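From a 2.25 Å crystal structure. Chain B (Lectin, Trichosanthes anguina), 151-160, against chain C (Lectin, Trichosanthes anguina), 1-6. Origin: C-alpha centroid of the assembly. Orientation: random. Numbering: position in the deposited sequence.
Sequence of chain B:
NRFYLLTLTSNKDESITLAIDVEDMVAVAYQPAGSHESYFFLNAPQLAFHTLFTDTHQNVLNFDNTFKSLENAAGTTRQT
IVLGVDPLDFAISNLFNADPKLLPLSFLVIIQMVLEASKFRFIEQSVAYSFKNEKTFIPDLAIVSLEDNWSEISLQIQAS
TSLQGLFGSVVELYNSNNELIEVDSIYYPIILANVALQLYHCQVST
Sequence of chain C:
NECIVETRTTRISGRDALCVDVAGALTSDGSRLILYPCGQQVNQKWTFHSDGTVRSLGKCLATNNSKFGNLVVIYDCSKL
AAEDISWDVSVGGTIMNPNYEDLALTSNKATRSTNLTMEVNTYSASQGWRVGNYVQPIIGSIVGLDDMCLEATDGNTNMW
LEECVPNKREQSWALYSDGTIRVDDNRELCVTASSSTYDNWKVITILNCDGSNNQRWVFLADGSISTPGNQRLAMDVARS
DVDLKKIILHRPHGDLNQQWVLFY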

# COMPACT_ATOMS: atom_id res chain seq x y z
N SER B 151 3.85 8.31 -10.16
CA SER B 151 3.68 9.75 -10.13
C SER B 151 2.25 10.14 -9.83
O SER B 151 1.99 10.98 -8.99
CB SER B 151 4.08 10.36 -11.48
OG SER B 151 3.93 11.77 -11.40
N GLU B 152 1.33 9.51 -10.54
CA GLU B 152 -0.10 9.74 -10.40
C GLU B 152 -0.62 9.31 -9.02
O GLU B 152 -1.44 10.01 -8.43
CB GLU B 152 -0.81 8.97 -11.49
CG GLU B 152 -2.30 9.18 -11.59
CD GLU B 152 -2.70 10.61 -11.91
OE1 GLU B 152 -1.90 11.37 -12.47
OE2 GLU B 152 -3.85 10.98 -11.58
N ILE B 153 -0.14 8.16 -8.51
CA ILE B 153 -0.48 7.71 -7.15
C ILE B 153 0.02 8.69 -6.13
O ILE B 153 -0.70 9.05 -5.21
CB ILE B 153 0.14 6.33 -6.82
CG1 ILE B 153 -0.59 5.23 -7.57
CG2 ILE B 153 0.11 6.02 -5.32
CD1 ILE B 153 0.17 3.92 -7.58
N SER B 154 1.26 9.13 -6.26
CA SER B 154 1.74 10.16 -5.36
C SER B 154 0.85 11.43 -5.38
O SER B 154 0.57 12.00 -4.35
CB SER B 154 3.17 10.57 -5.71
OG SER B 154 4.07 9.51 -5.69
N LEU B 155 0.46 11.89 -6.57
CA LEU B 155 -0.42 13.06 -6.68
C LEU B 155 -1.74 12.82 -5.97
O LEU B 155 -2.22 13.68 -5.25
CB LEU B 155 -0.71 13.40 -8.15
CG LEU B 155 -1.73 14.52 -8.41
CD1 LEU B 155 -1.25 15.85 -7.87
CD2 LEU B 155 -1.98 14.69 -9.89
N GLN B 156 -2.35 11.65 -6.19
CA GLN B 156 -3.64 11.38 -5.61
C GLN B 156 -3.60 11.23 -4.09
O GLN B 156 -4.55 11.61 -3.40
CB GLN B 156 -4.28 10.14 -6.25
CG GLN B 156 -4.53 10.28 -7.74
CD GLN B 156 -5.34 11.51 -8.10
OE1 GLN B 156 -6.15 12.00 -7.32
NE2 GLN B 156 -5.09 12.04 -9.30
N ILE B 157 -2.50 10.71 -3.56
CA ILE B 157 -2.34 10.67 -2.11
C ILE B 157 -2.37 12.08 -1.54
O ILE B 157 -3.06 12.35 -0.55
CB ILE B 157 -1.03 9.97 -1.69
CG1 ILE B 157 -1.15 8.48 -1.97
CG2 ILE B 157 -0.76 10.17 -0.19
CD1 ILE B 157 0.14 7.71 -1.75
N GLN B 158 -1.58 12.97 -2.14
CA GLN B 158 -1.55 14.36 -1.68
C GLN B 158 -2.90 15.04 -1.84
O GLN B 158 -3.38 15.73 -0.93
CB GLN B 158 -0.44 15.14 -2.37
CG GLN B 158 0.94 14.74 -1.85
CD GLN B 158 2.07 14.93 -2.86
OE1 GLN B 158 2.24 16.00 -3.43
NE2 GLN B 158 2.86 13.88 -3.06
N ALA B 159 -3.54 14.79 -2.97
CA ALA B 159 -4.82 15.37 -3.27
C ALA B 159 -5.90 14.89 -2.29
O ALA B 159 -6.79 15.66 -1.92
CB ALA B 159 -5.21 15.00 -4.68
N SER B 160 -5.80 13.63 -1.87
CA SER B 160 -6.77 13.01 -0.97
C SER B 160 -6.88 13.68 0.38
O SER B 160 -7.88 13.50 1.07
CB SER B 160 -6.41 11.54 -0.74
OG SER B 160 -5.37 11.45 0.24
N ASN C 1 -6.29 16.66 -13.19
CA ASN C 1 -5.25 16.42 -12.15
C ASN C 1 -4.94 17.68 -11.37
O ASN C 1 -4.43 18.64 -11.92
CB ASN C 1 -3.96 15.91 -12.77
CG ASN C 1 -3.86 14.40 -12.74
OD1 ASN C 1 -4.79 13.70 -12.35
ND2 ASN C 1 -2.72 13.89 -13.15
N GLU C 2 -5.24 17.66 -10.07
CA GLU C 2 -4.97 18.79 -9.21
C GLU C 2 -5.00 18.29 -7.76
O GLU C 2 -5.46 17.18 -7.45
CB GLU C 2 -5.95 19.93 -9.54
CG GLU C 2 -6.35 20.91 -8.48
CD GLU C 2 -5.53 22.19 -8.55
OE1 GLU C 2 -6.04 23.08 -9.30
OE2 GLU C 2 -4.43 22.30 -7.86
N CYS C 3 -4.44 19.12 -6.89
CA CYS C 3 -4.19 18.80 -5.52
C CYS C 3 -5.38 19.08 -4.64
O CYS C 3 -5.33 18.84 -3.45
CB CYS C 3 -2.95 19.55 -5.06
SG CYS C 3 -1.50 18.84 -5.88
N ILE C 4 -6.46 19.56 -5.24
CA ILE C 4 -7.67 19.80 -4.51
C ILE C 4 -8.81 19.02 -5.15
O ILE C 4 -8.93 18.98 -6.36
CB ILE C 4 -7.96 21.30 -4.38
CG1 ILE C 4 -6.84 21.94 -3.56
CG2 ILE C 4 -9.30 21.51 -3.69
CD1 ILE C 4 -6.86 23.44 -3.54
N VAL C 5 -9.59 18.35 -4.31
CA VAL C 5 -10.71 17.55 -4.78
C VAL C 5 -11.95 18.13 -4.13
O VAL C 5 -12.04 18.19 -2.90
CB VAL C 5 -10.56 16.08 -4.37
CG1 VAL C 5 -11.55 15.22 -5.14
CG2 VAL C 5 -9.15 15.60 -4.62
N GLU C 6 -12.90 18.59 -4.94
CA GLU C 6 -14.06 19.32 -4.42
C GLU C 6 -15.15 18.36 -3.93
O GLU C 6 -15.68 18.53 -2.83
CB GLU C 6 -14.61 20.28 -5.49
O HOH W 1 -6.74 15.07 -8.59

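The chain B segment is helical for nearly all its length, and it meets the irregular start of chain C mainly through B:Glu152, B:Leu155, B:Gln156 and B:Ala159. B:Ser151, B:Ile153, B:Ser154 and B:Ile157 have no contact with the chain C stretch.

B:Glu152 makes a direct hydrogen bond to C:Asn1. Its CA-to-CB bond points sideways, but the side chain bends with chi2 at p, and its OE1 accepts from C:Asn1 ND2 at 2.7 Å. The other carboxylate oxygen, OE2, lies 3.0 Å from C:Asn1 OD1; both are acceptors, so that approach is a cost rather than a bond. OE2 also has a partner within the helix: B:Gln156 NE2, one turn on, donates to B:Glu152 OE2 at 2.8 Å.

B:Leu155 points toward chain C and forms the apolar centre. Its two methyls divide the neighbours: CD2 sits 3.4 Å from C:Asn1 CG, packing against the amide group, while CD1 reaches C:Cys3 SG at 3.6 Å. That cysteine is itself covalently bonded elsewhere in the structure, so the leucine packs against a tethered partner.

B:Gln156 starts away from chain C, yet two m rotamers bring its end back. Besides holding B:Glu152, it joins a water bridge: water 1 donates to C:Glu2 O at 2.7 Å and, weakly, to B:Gln156 OE1 at 3.4 Å.

At B:Ala159 the backbones draw closest, its CA 4.2 Å from the CA of C:Cys3. The small side chain suits this approach, its CB lying only 3.5 Å from C:Glu2 O. The alanine CA also makes a CA-H...O contact with C:Cys3 O at 3.5 Å, and its CB packs against C:Val5 CG2 at 4.0 Å. The rule here is a side-chain hydrogen bond at one end and close packing of a small residue against backbone carbonyls and C:Val5 at the other.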